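Side-chain contacts in prolyl oligopeptidase (Novosphingobium capsulatum, PDB 1YR2), which probably hydrolyses oligopeptides after proline, and after alanine, as a serine endopeptidase of the S9A family: residues A66-R69 and V74-W77; G496-A501 and D618-P623; A508-W513 and G518-A523; P680-I685 and Q710-H715. All coordinates share one frame; numbering follows the deposited sequence.

Interaction 1: residues A66-R69 and V74-W77; sequences ADVR and VAAW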
loop_
_atom_site.group_PDB
_atom_site.type_symbol
_atom_site.label_atom_id
_atom_site.label_comp_id
_atom_site.label_asym_id
_atom_site.label_seq_id
_atom_site.Cartn_x
_atom_site.Cartn_y
_atom_site.Cartn_z
ATOM N N ALA A 66 7.580 7.301 31.300
ATOM C CA ALA A 66 7.936 6.011 31.890
ATOM C C ALA A 66 7.008 4.907 31.408
ATOM O O ALA A 66 5.856 5.155 31.039
ATOM C CB ALA A 66 7.937 6.067 33.403
ATOM N N ASP A 67 7.549 3.678 31.374
ATOM C CA ASP A 67 6.803 2.505 30.882
ATOM C C ASP A 67 5.578 2.188 31.789
ATOM O O ASP A 67 5.713 1.944 32.979
ATOM C CB ASP A 67 7.787 1.309 30.812
ATOM C CG ASP A 67 7.310 0.201 29.930
ATOM O OD1 ASP A 67 6.194 -0.328 30.140
ATOM O OD2 ASP A 67 8.011 -0.214 28.978
ATOM N N VAL A 68 4.388 2.142 31.200
ATOM C CA VAL A 68 3.165 1.870 31.928
ATOM C C VAL A 68 3.205 0.511 32.641
ATOM O O VAL A 68 2.520 0.332 33.626
ATOM C CB VAL A 68 1.932 1.923 30.997
ATOM C CG1 VAL A 68 1.833 0.674 30.152
ATOM C CG2 VAL A 68 0.669 2.155 31.789
ATOM N N ARG A 69 3.997 -0.430 32.130
ATOM C CA ARG A 69 4.079 -1.757 32.746
ATOM C C ARG A 69 4.886 -1.802 34.044
ATOM O O ARG A 69 4.755 -2.767 34.810
ATOM C CB ARG A 69 4.656 -2.757 31.755
ATOM C CG ARG A 69 3.820 -2.923 30.535
ATOM C CD ARG A 69 4.513 -3.642 29.430
ATOM N NE ARG A 69 5.649 -2.907 28.901
ATOM C CZ ARG A 69 6.457 -3.372 27.970
ATOM N NH1 ARG A 69 6.279 -4.586 27.462
ATOM N NH2 ARG A 69 7.461 -2.629 27.542
ATOM N N VAL A 74 2.284 6.279 35.992
ATOM C CA VAL A 74 1.799 6.256 34.588
ATOM C C VAL A 74 0.584 5.313 34.468
ATOM O O VAL A 74 -0.423 5.642 33.846
ATOM C CB VAL A 74 2.937 5.864 33.599
ATOM C CG1 VAL A 74 2.423 5.730 32.187
ATOM C CG2 VAL A 74 4.071 6.896 33.626
ATOM N N ALA A 75 0.659 4.158 35.113
ATOM C CA ALA A 75 -0.424 3.189 35.056
ATOM C C ALA A 75 -1.701 3.823 35.597
ATOM O O ALA A 75 -2.744 3.630 35.037
ATOM C CB ALA A 75 -0.074 1.925 35.836
ATOM N N ALA A 76 -1.595 4.591 36.667
ATOM C CA ALA A 76 -2.766 5.195 37.312
ATOM C C ALA A 76 -3.365 6.263 36.394
ATOM O O ALA A 76 -4.572 6.365 36.259
ATOM C CB ALA A 76 -2.381 5.827 38.667
ATOM N N TRP A 77 -2.506 7.028 35.729
ATOM C CA TRP A 77 -2.956 8.085 34.822
ATOM C C TRP A 77 -3.645 7.445 33.623
ATOM O O TRP A 77 -4.728 7.885 33.223
ATOM C CB TRP A 77 -1.750 8.899 34.359
ATOM C CG TRP A 77 -2.070 10.094 33.531
ATOM C CD1 TRP A 77 -2.355 11.333 33.965
ATOM C CD2 TRP A 77 -2.135 10.134 32.109
ATOM N NE1 TRP A 77 -2.592 12.159 32.887
ATOM C CE2 TRP A 77 -2.468 11.434 31.739
ATOM C CE3 TRP A 77 -1.962 9.180 31.101
ATOM C CZ2 TRP A 77 -2.617 11.812 30.409
ATOM C CZ3 TRP A 77 -2.128 9.564 29.783
ATOM C CH2 TRP A 77 -2.444 10.857 29.457
#

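Interaction 2: residues G496-A501 and D618-P623; sequences GGFNVA and DDYGYP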
loop_
_atom_site.group_PDB
_atom_site.type_symbol
_atom_site.label_atom_id
_atom_site.label_comp_id
_atom_site.label_asym_id
_atom_site.label_seq_id
_atom_site.Cartn_x
_atom_site.Cartn_y
_atom_site.Cartn_z
ATOM N N GLY A 496 2.704 13.167 4.919
ATOM C CA GLY A 496 3.617 14.249 4.598
ATOM C C GLY A 496 5.013 14.022 5.155
ATOM O O GLY A 496 5.490 14.746 6.039
ATOM N N GLY A 497 5.679 13.008 4.641
ATOM C CA GLY A 497 7.013 12.668 5.134
ATOM C C GLY A 497 7.548 11.355 4.670
ATOM O O GLY A 497 6.821 10.534 4.094
ATOM N N PHE A 498 8.866 11.199 4.798
ATOM C CA PHE A 498 9.516 9.887 4.643
ATOM C C PHE A 498 9.349 9.241 3.270
ATOM O O PHE A 498 9.459 8.027 3.116
ATOM C CB PHE A 498 9.055 8.963 5.781
ATOM C CG PHE A 498 9.450 9.498 7.171
ATOM C CD1 PHE A 498 10.734 9.255 7.687
ATOM C CD2 PHE A 498 8.595 10.314 7.891
ATOM C CE1 PHE A 498 11.123 9.809 8.890
ATOM C CE2 PHE A 498 8.991 10.859 9.102
ATOM C CZ PHE A 498 10.229 10.566 9.616
ATOM N N ASN A 499 9.163 10.072 2.254
ATOM C CA ASN A 499 9.027 9.597 0.890
ATOM C C ASN A 499 7.807 8.715 0.626
ATOM O O ASN A 499 7.723 8.024 -0.409
ATOM C CB ASN A 499 10.323 8.877 0.484
ATOM C CG ASN A 499 10.561 8.927 -0.989
ATOM O OD1 ASN A 499 10.281 9.934 -1.626
ATOM N ND2 ASN A 499 11.010 7.802 -1.557
ATOM N N VAL A 500 6.845 8.745 1.538
ATOM C CA VAL A 500 5.620 7.979 1.414
ATOM C C VAL A 500 4.707 8.616 0.369
ATOM O O VAL A 500 4.355 9.810 0.457
ATOM C CB VAL A 500 4.925 7.838 2.766
ATOM C CG1 VAL A 500 3.594 7.112 2.652
ATOM C CG2 VAL A 500 5.837 7.129 3.729
ATOM N N ALA A 501 4.354 7.824 -0.639
ATOM C CA ALA A 501 3.458 8.292 -1.702
ATOM C C ALA A 501 2.057 7.828 -1.430
ATOM O O ALA A 501 1.812 6.641 -1.508
ATOM C CB ALA A 501 3.912 7.747 -3.026
ATOM N N ASP A 618 16.753 11.648 9.767
ATOM C CA ASP A 618 16.919 11.919 8.326
ATOM C C ASP A 618 15.847 12.843 7.772
ATOM O O ASP A 618 16.102 13.624 6.849
ATOM C CB ASP A 618 16.932 10.615 7.496
ATOM C CG ASP A 618 18.353 10.127 7.155
ATOM O OD1 ASP A 618 19.407 10.723 7.545
ATOM O OD2 ASP A 618 18.502 9.044 6.563
ATOM N N ASP A 619 14.639 12.795 8.337
ATOM C CA ASP A 619 13.631 13.768 7.948
ATOM C C ASP A 619 13.530 14.936 8.909
ATOM O O ASP A 619 13.182 16.038 8.497
ATOM C CB ASP A 619 12.247 13.124 7.926
ATOM C CG ASP A 619 11.840 12.684 6.530
ATOM O OD1 ASP A 619 12.686 12.075 5.824
ATOM O OD2 ASP A 619 10.711 12.944 6.064
ATOM N N TYR A 620 13.716 14.693 10.204
ATOM C CA TYR A 620 13.422 15.721 11.227
ATOM C C TYR A 620 14.583 16.613 11.653
ATOM O O TYR A 620 14.390 17.705 12.187
ATOM C CB TYR A 620 12.870 15.011 12.481
ATOM C CG TYR A 620 11.526 14.330 12.312
ATOM C CD1 TYR A 620 10.638 14.675 11.290
ATOM C CD2 TYR A 620 11.136 13.324 13.185
ATOM C CE1 TYR A 620 9.351 14.063 11.160
ATOM C CE2 TYR A 620 9.878 12.707 13.076
ATOM C CZ TYR A 620 8.993 13.088 12.075
ATOM O OH TYR A 620 7.786 12.466 11.991
ATOM N N GLY A 621 15.784 16.103 11.476
ATOM C CA GLY A 621 16.995 16.771 11.913
ATOM C C GLY A 621 17.431 16.290 13.271
ATOM O O GLY A 621 16.838 15.338 13.832
ATOM N N TYR A 622 18.439 16.992 13.834
ATOM C CA TYR A 622 19.137 16.545 15.039
ATOM C C TYR A 622 18.930 17.508 16.195
ATOM O O TYR A 622 19.387 18.659 16.109
ATOM C CB TYR A 622 20.630 16.458 14.754
ATOM C CG TYR A 622 20.981 15.439 13.718
ATOM C CD1 TYR A 622 20.893 15.743 12.378
ATOM C CD2 TYR A 622 21.327 14.150 14.073
ATOM C CE1 TYR A 622 21.182 14.795 11.406
ATOM C CE2 TYR A 622 21.618 13.209 13.127
ATOM C CZ TYR A 622 21.564 13.529 11.786
ATOM O OH TYR A 622 21.803 12.571 10.800
ATOM N N PRO A 623 18.202 17.112 17.237
ATOM C CA PRO A 623 17.966 18.008 18.383
ATOM C C PRO A 623 19.191 18.545 19.110
ATOM O O PRO A 623 19.073 19.602 19.772
ATOM C CB PRO A 623 17.147 17.168 19.330
ATOM C CG PRO A 623 16.461 16.192 18.464
ATOM C CD PRO A 623 17.408 15.873 17.356
#

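Interaction 3: residues A508-W513 and G518-A523; sequences AGFMTW and GAFALA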
loop_
_atom_site.group_PDB
_atom_site.type_symbol
_atom_site.label_atom_id
_atom_site.label_comp_id
_atom_site.label_asym_id
_atom_site.label_seq_id
_atom_site.Cartn_x
_atom_site.Cartn_y
_atom_site.Cartn_z
ATOM N N ALA A 508 -11.400 0.463 4.355
ATOM C CA ALA A 508 -12.722 0.221 4.911
ATOM C C ALA A 508 -13.136 1.340 5.891
ATOM O O ALA A 508 -14.299 1.738 5.941
ATOM C CB ALA A 508 -12.771 -1.136 5.583
ATOM N N GLY A 509 -12.198 1.840 6.691
ATOM C CA GLY A 509 -12.471 2.978 7.549
ATOM C C GLY A 509 -12.889 4.232 6.804
ATOM O O GLY A 509 -13.929 4.808 7.102
ATOM N N PHE A 510 -12.169 4.591 5.767
ATOM C CA PHE A 510 -12.536 5.801 5.001
ATOM C C PHE A 510 -13.864 5.593 4.289
ATOM O O PHE A 510 -14.691 6.517 4.231
ATOM C CB PHE A 510 -11.469 6.258 4.043
ATOM C CG PHE A 510 -10.194 6.725 4.740
ATOM C CD1 PHE A 510 -10.240 7.301 6.024
ATOM C CD2 PHE A 510 -8.986 6.562 4.135
ATOM C CE1 PHE A 510 -9.045 7.669 6.694
ATOM C CE2 PHE A 510 -7.796 6.968 4.777
ATOM C CZ PHE A 510 -7.830 7.497 6.047
ATOM N N MET A 511 -14.102 4.385 3.824
ATOM C CA MET A 511 -15.359 4.071 3.128
ATOM C C MET A 511 -16.575 4.195 4.036
ATOM O O MET A 511 -17.675 4.544 3.584
ATOM C CB MET A 511 -15.288 2.681 2.540
ATOM C CG MET A 511 -16.420 2.324 1.585
ATOM S SD MET A 511 -16.317 3.341 0.059
ATOM C CE MET A 511 -17.956 3.516 -0.126
ATOM N N THR A 512 -16.386 3.874 5.307
ATOM C CA THR A 512 -17.442 4.001 6.305
ATOM C C THR A 512 -17.899 5.469 6.365
ATOM O O THR A 512 -19.106 5.754 6.425
ATOM C CB THR A 512 -16.917 3.527 7.703
ATOM O OG1 THR A 512 -16.561 2.143 7.652
ATOM C CG2 THR A 512 -18.006 3.655 8.824
ATOM N N TRP A 513 -16.941 6.398 6.421
ATOM C CA TRP A 513 -17.259 7.816 6.451
ATOM C C TRP A 513 -17.973 8.240 5.176
ATOM O O TRP A 513 -19.018 8.866 5.252
ATOM C CB TRP A 513 -15.998 8.658 6.617
ATOM C CG TRP A 513 -16.154 10.107 6.703
ATOM C CD1 TRP A 513 -16.036 11.006 5.703
ATOM C CD2 TRP A 513 -16.427 10.869 7.894
ATOM N NE1 TRP A 513 -16.225 12.275 6.183
ATOM C CE2 TRP A 513 -16.462 12.222 7.526
ATOM C CE3 TRP A 513 -16.616 10.535 9.229
ATOM C CZ2 TRP A 513 -16.657 13.248 8.441
ATOM C CZ3 TRP A 513 -16.807 11.571 10.163
ATOM C CH2 TRP A 513 -16.847 12.899 9.753
ATOM N N GLY A 518 -20.443 11.553 4.467
ATOM C CA GLY A 518 -19.362 12.505 4.662
ATOM C C GLY A 518 -18.499 12.589 3.412
ATOM O O GLY A 518 -18.518 11.672 2.583
ATOM N N ALA A 519 -17.746 13.672 3.270
ATOM C CA ALA A 519 -16.748 13.799 2.221
ATOM C C ALA A 519 -15.412 13.400 2.776
ATOM O O ALA A 519 -15.147 13.601 3.974
ATOM C CB ALA A 519 -16.706 15.199 1.693
ATOM N N PHE A 520 -14.605 12.763 1.927
ATOM C CA PHE A 520 -13.245 12.395 2.250
ATOM C C PHE A 520 -12.284 13.125 1.314
ATOM O O PHE A 520 -12.517 13.246 0.099
ATOM C CB PHE A 520 -13.074 10.884 2.203
ATOM C CG PHE A 520 -11.650 10.423 2.354
ATOM C CD1 PHE A 520 -11.013 10.493 3.582
ATOM C CD2 PHE A 520 -10.935 9.975 1.272
ATOM C CE1 PHE A 520 -9.714 10.033 3.751
ATOM C CE2 PHE A 520 -9.606 9.543 1.406
ATOM C CZ PHE A 520 -8.993 9.586 2.673
ATOM N N ALA A 521 -11.220 13.650 1.910
ATOM C CA ALA A 521 -10.166 14.343 1.170
ATOM C C ALA A 521 -8.830 13.882 1.660
ATOM O O ALA A 521 -8.634 13.624 2.847
ATOM C CB ALA A 521 -10.343 15.819 1.374
ATOM N N LEU A 522 -7.893 13.722 0.745
ATOM C CA LEU A 522 -6.553 13.305 1.067
ATOM C C LEU A 522 -5.603 14.167 0.249
ATOM O O LEU A 522 -5.715 14.213 -0.975
ATOM C CB LEU A 522 -6.347 11.832 0.732
ATOM C CG LEU A 522 -4.967 11.217 1.072
ATOM C CD1 LEU A 522 -5.041 9.739 1.206
ATOM C CD2 LEU A 522 -3.904 11.549 0.015
ATOM N N ALA A 523 -4.712 14.872 0.935
ATOM C CA ALA A 523 -3.738 15.775 0.271
ATOM C C ALA A 523 -2.372 15.107 0.167
ATOM O O ALA A 523 -1.881 14.533 1.127
ATOM C CB ALA A 523 -3.636 17.050 1.052
#

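Interaction 4: residues P680-I685 and Q710-H715; sequences PKPHLI and QAFLAH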
loop_
_atom_site.group_PDB
_atom_site.type_symbol
_atom_site.label_atom_id
_atom_site.label_comp_id
_atom_site.label_asym_id
_atom_site.label_seq_id
_atom_site.Cartn_x
_atom_site.Cartn_y
_atom_site.Cartn_z
ATOM N N PRO A 680 -13.815 24.905 25.563
ATOM C CA PRO A 680 -14.689 23.891 26.166
ATOM C C PRO A 680 -14.816 22.553 25.431
ATOM O O PRO A 680 -15.429 21.653 25.998
ATOM C CB PRO A 680 -16.038 24.610 26.197
ATOM C CG PRO A 680 -16.003 25.439 24.896
ATOM C CD PRO A 680 -14.586 25.899 24.781
ATOM N N LYS A 681 -14.249 22.405 24.230
ATOM C CA LYS A 681 -14.386 21.169 23.462
ATOM C C LYS A 681 -13.550 20.061 24.122
ATOM O O LYS A 681 -12.533 20.337 24.751
ATOM C CB LYS A 681 -14.023 21.397 21.968
ATOM C CG LYS A 681 -15.125 22.247 21.231
ATOM C CD LYS A 681 -14.794 22.476 19.767
ATOM C CE LYS A 681 -15.880 23.242 18.973
ATOM N NZ LYS A 681 -15.477 23.073 17.506
ATOM N N PRO A 682 -13.991 18.817 24.029
ATOM C CA PRO A 682 -13.272 17.693 24.670
ATOM C C PRO A 682 -11.866 17.493 24.073
ATOM O O PRO A 682 -11.753 17.469 22.846
ATOM C CB PRO A 682 -14.097 16.478 24.289
ATOM C CG PRO A 682 -15.354 16.973 23.708
ATOM C CD PRO A 682 -15.157 18.373 23.255
ATOM N N HIS A 683 -10.853 17.328 24.921
ATOM C CA HIS A 683 -9.490 17.049 24.519
ATOM C C HIS A 683 -9.098 15.769 25.250
ATOM O O HIS A 683 -8.773 15.780 26.452
ATOM C CB HIS A 683 -8.641 18.249 24.910
ATOM C CG HIS A 683 -9.091 19.517 24.241
ATOM N ND1 HIS A 683 -9.157 20.736 24.879
ATOM C CD2 HIS A 683 -9.581 19.717 22.991
ATOM C CE1 HIS A 683 -9.610 21.645 24.026
ATOM N NE2 HIS A 683 -9.875 21.055 22.874
ATOM N N LEU A 684 -9.232 14.650 24.529
ATOM C CA LEU A 684 -9.320 13.342 25.132
ATOM C C LEU A 684 -8.285 12.419 24.561
ATOM O O LEU A 684 -7.820 12.645 23.466
ATOM C CB LEU A 684 -10.677 12.665 24.824
ATOM C CG LEU A 684 -11.929 13.423 25.274
ATOM C CD1 LEU A 684 -13.204 12.635 24.861
ATOM C CD2 LEU A 684 -11.911 13.673 26.740
ATOM N N ILE A 685 -7.943 11.374 25.321
ATOM C CA ILE A 685 -7.048 10.356 24.793
ATOM C C ILE A 685 -7.712 8.994 24.917
ATOM O O ILE A 685 -8.122 8.608 26.000
ATOM C CB ILE A 685 -5.617 10.400 25.454
ATOM C CG1 ILE A 685 -4.695 9.388 24.776
ATOM C CG2 ILE A 685 -5.710 10.110 26.974
ATOM C CD1 ILE A 685 -3.279 9.399 25.271
ATOM N N GLN A 710 -14.545 7.997 14.418
ATOM C CA GLN A 710 -15.450 8.614 13.477
ATOM C C GLN A 710 -16.721 9.177 14.123
ATOM O O GLN A 710 -17.264 10.172 13.671
ATOM C CB GLN A 710 -15.736 7.688 12.307
ATOM C CG GLN A 710 -14.536 7.561 11.382
ATOM C CD GLN A 710 -14.821 6.786 10.107
ATOM O OE1 GLN A 710 -16.001 6.470 9.799
ATOM N NE2 GLN A 710 -13.774 6.518 9.335
ATOM N N ALA A 711 -17.227 8.532 15.149
ATOM C CA ALA A 711 -18.368 9.088 15.886
ATOM C C ALA A 711 -17.989 10.444 16.497
ATOM O O ALA A 711 -18.789 11.386 16.457
ATOM C CB ALA A 711 -18.781 8.129 16.987
ATOM N N PHE A 712 -16.792 10.530 17.077
ATOM C CA PHE A 712 -16.279 11.797 17.656
ATOM C C PHE A 712 -16.175 12.858 16.560
ATOM O O PHE A 712 -16.725 13.958 16.659
ATOM C CB PHE A 712 -14.940 11.525 18.325
ATOM C CG PHE A 712 -14.351 12.681 19.069
ATOM C CD1 PHE A 712 -13.466 13.536 18.442
ATOM C CD2 PHE A 712 -14.577 12.833 20.410
ATOM C CE1 PHE A 712 -12.881 14.569 19.178
ATOM C CE2 PHE A 712 -13.985 13.864 21.159
ATOM C CZ PHE A 712 -13.155 14.718 20.548
ATOM N N LEU A 713 -15.479 12.544 15.492
ATOM C CA LEU A 713 -15.354 13.497 14.374
ATOM C C LEU A 713 -16.720 13.878 13.767
ATOM O O LEU A 713 -16.942 15.045 13.407
ATOM C CB LEU A 713 -14.436 12.944 13.272
ATOM C CG LEU A 713 -13.019 12.560 13.720
ATOM C CD1 LEU A 713 -12.179 12.058 12.516
ATOM C CD2 LEU A 713 -12.312 13.740 14.410
ATOM N N ALA A 714 -17.612 12.907 13.595
ATOM C CA ALA A 714 -18.969 13.196 13.095
ATOM C C ALA A 714 -19.751 14.131 13.996
ATOM O O ALA A 714 -20.429 15.014 13.534
ATOM C CB ALA A 714 -19.777 11.904 12.952
ATOM N N HIS A 715 -19.681 13.880 15.286
ATOM C CA HIS A 715 -20.419 14.672 16.280
ATOM C C HIS A 715 -20.011 16.146 16.168
ATOM O O HIS A 715 -20.858 17.027 16.064
ATOM C CB HIS A 715 -20.116 14.143 17.666
ATOM C CG HIS A 715 -20.908 14.809 18.743
ATOM N ND1 HIS A 715 -22.269 14.630 18.875
ATOM C CD2 HIS A 715 -20.540 15.667 19.724
ATOM C CE1 HIS A 715 -22.708 15.341 19.902
ATOM N NE2 HIS A 715 -21.680 15.974 20.442
#

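Interaction 1: residues A66-R69 and V74-W77
V74, in the first turn of helix 72-89, is met by A66 and V68 of the loop that leads into the helix. Its CB lies 3.9 Å from A66 O, so the side chain begins beside a carbonyl rather than a methyl. From there the two branches diverge, though both stay near that oxygen. CG2 stands beside the backbone N of V74 and touches A66 twice, at the carbonyl O (3.6 Å) and at CB (4.0 Å). CG1, anti to that N (chi1 175°), stays 3.7 Å from A66 O and reaches on along the loop, where V74 CG1 comes 3.9 Å from V68 CA and also meets V68 CG2.

V68 returns the contact. Its CG2 extends across to the helix backbone, 3.6 Å from A75 CA, and also brushes the A75 methyl. No hydrogen bond joins the segments; the loop is shaped from within. D67 OD1 accepts from R69 N in an Asx turn, using its anti lone pair, while R69 grips the carboxylate side-on, NE to OD1 and NH2 to OD2 (2.9 Å), nearly in the guanidinium plane.

The loop thus folds back on the helix it precedes, between strand 55-58 and helix 72-89. V68 and R69 also touch the loop residues D656 and T657, and W77, one helical turn on from V74, meets F667 of helix 664-675.

Interaction 2: residues G496-A501 and D618-P623
D619 lies against one face of the F498 ring, and Y620 meets the edge of that ring, two consecutive residues gripping one phenylalanine. At D619, CB packs on the ring face, 3.6 Å from F498 CE1, and the carboxylate continues across the same face as a stack with planes only 7° apart. OD2 then accepts from F498 N (2.8 Å, 153°), the donor standing above the carboxylate plane; OD1 is bonded to H536 NE2. Y620 follows with its CG beside the backbone N (chi1 -66°), which turns the ring toward F498. The rings form a T-shaped pair with planes at 82°, the F498 edge directed at the Y620 face and F498 CE2 3.7 Å from Y620 CZ. The hydroxyl lies near the plane of the F498 ring but bonds to N576 OD1. At G621 the chain leaves the helix with positive phi.

With an alanine at F498, the D619 carboxylate would probably lose its stacked cover and the Y620 face its T-shaped partner.

The type I' turn G497-V500, following strand 490-493, thereby meets the end of helix 617-620. Helix 576-587 adjoins both segments, N576 touching F498 and L579 touching Y620, close to the GxSxG residues of the probable nucleophile elbow.

Interaction 3: residues A508-W513 and G518-A523
F510 and F520 stack across a beta-alpha-beta crossover of the alpha/beta-hydrolase domain, in which helix 508-514 links the neighbouring parallel strands 490-493 and 519-523. The polar atoms are settled at the turn joining helix and strand. W513 O accepts from G518 N (3.1 Å), closing that turn. The indole of W513, with CG anti to its own N (chi1 -178°), points NE1 back to A519 O, 2.8 Å away. This second bond is bent (132°), and NE1 sits well above the carbonyl plane rather than on a lone pair. The indole crowds G518 so closely that any beta carbon there would clash with NE1. Within the helix, A508 O takes two donors from T512, OG1 (2.9 Å) and the backbone N, arriving on opposite faces of its plane.

Beyond these bonds the main contact is the pair of phenylalanines: an offset stack with centroids 4.3 Å apart and planes at 26°, while F510 CB stands over the F520 face. Replacing F510 by a valine would probably leave the F520 ring without its stacking partner and open a gap between helix and strand. The rings come together where F510 CD2 lies 3.4 Å from F520 CZ.

Interaction 4: residues P680-I685 and Q710-H715
F712 projects from helix 699-717 toward P682 and L684, with P682 O at the edge of its ring and L684 CD1 approaching obliquely. Its CG is anti to the backbone N (chi1 -175°), which carries the ring straight off the helix toward the strand. CE2 meets both partners, 4.1 Å from P682 CB and 4.0 Å from L684 CD1. At the neighbouring corner, F712 CZ comes 3.8 Å from P682 O, and that oxygen lies in the plane of the ring.

The two strand residues offer different surfaces. P682 gives a pyrrolidine CB and a carbonyl, L684 a single methyl. Both point to the helix because side chains alternate along an extended chain; H683, between them, turns the other way, with K681 O over one face of its ring. Helix 72-89 adds to the packing, with Y88 touching both P682 and L684. F716, one turn further along the helix of F712, also meets the F712 ring.

Strand 683-687 lies at the border of the central sheet, paired in parallel with strand 649-654. No hydrogen bond or charge passes between the two segments. The contact therefore probably rests on the burial of apolar surface and on dispersion, with at most a faint electrostatic pull between the ring's C-H rim and P682 O.

Interactions 3 and 4 adjoin most closely, although their strands are well separated in the central sheet. Helices 508-514 and 699-717 pack together, G509 O lying 2.8 Å from Q710 NE2 in a probable hydrogen bond, while W513 CZ3 rests against A714 N; the two centres are about 17 Å apart. Interaction 1 touches interaction 4 more lightly, W77 CH2 lying 4.2 Å from I685 CG2, so helix 72-89 packs beside the edge strand 683-687 of the hydrolase sheet. Interaction 2 lies beside the probable nucleophile elbow. Its segments bracket interaction 3 in the chain, and the nearest atoms of interactions 2 and 3 are about 6 Å apart, whereas those of interactions 2 and 4 are about 17 Å apart.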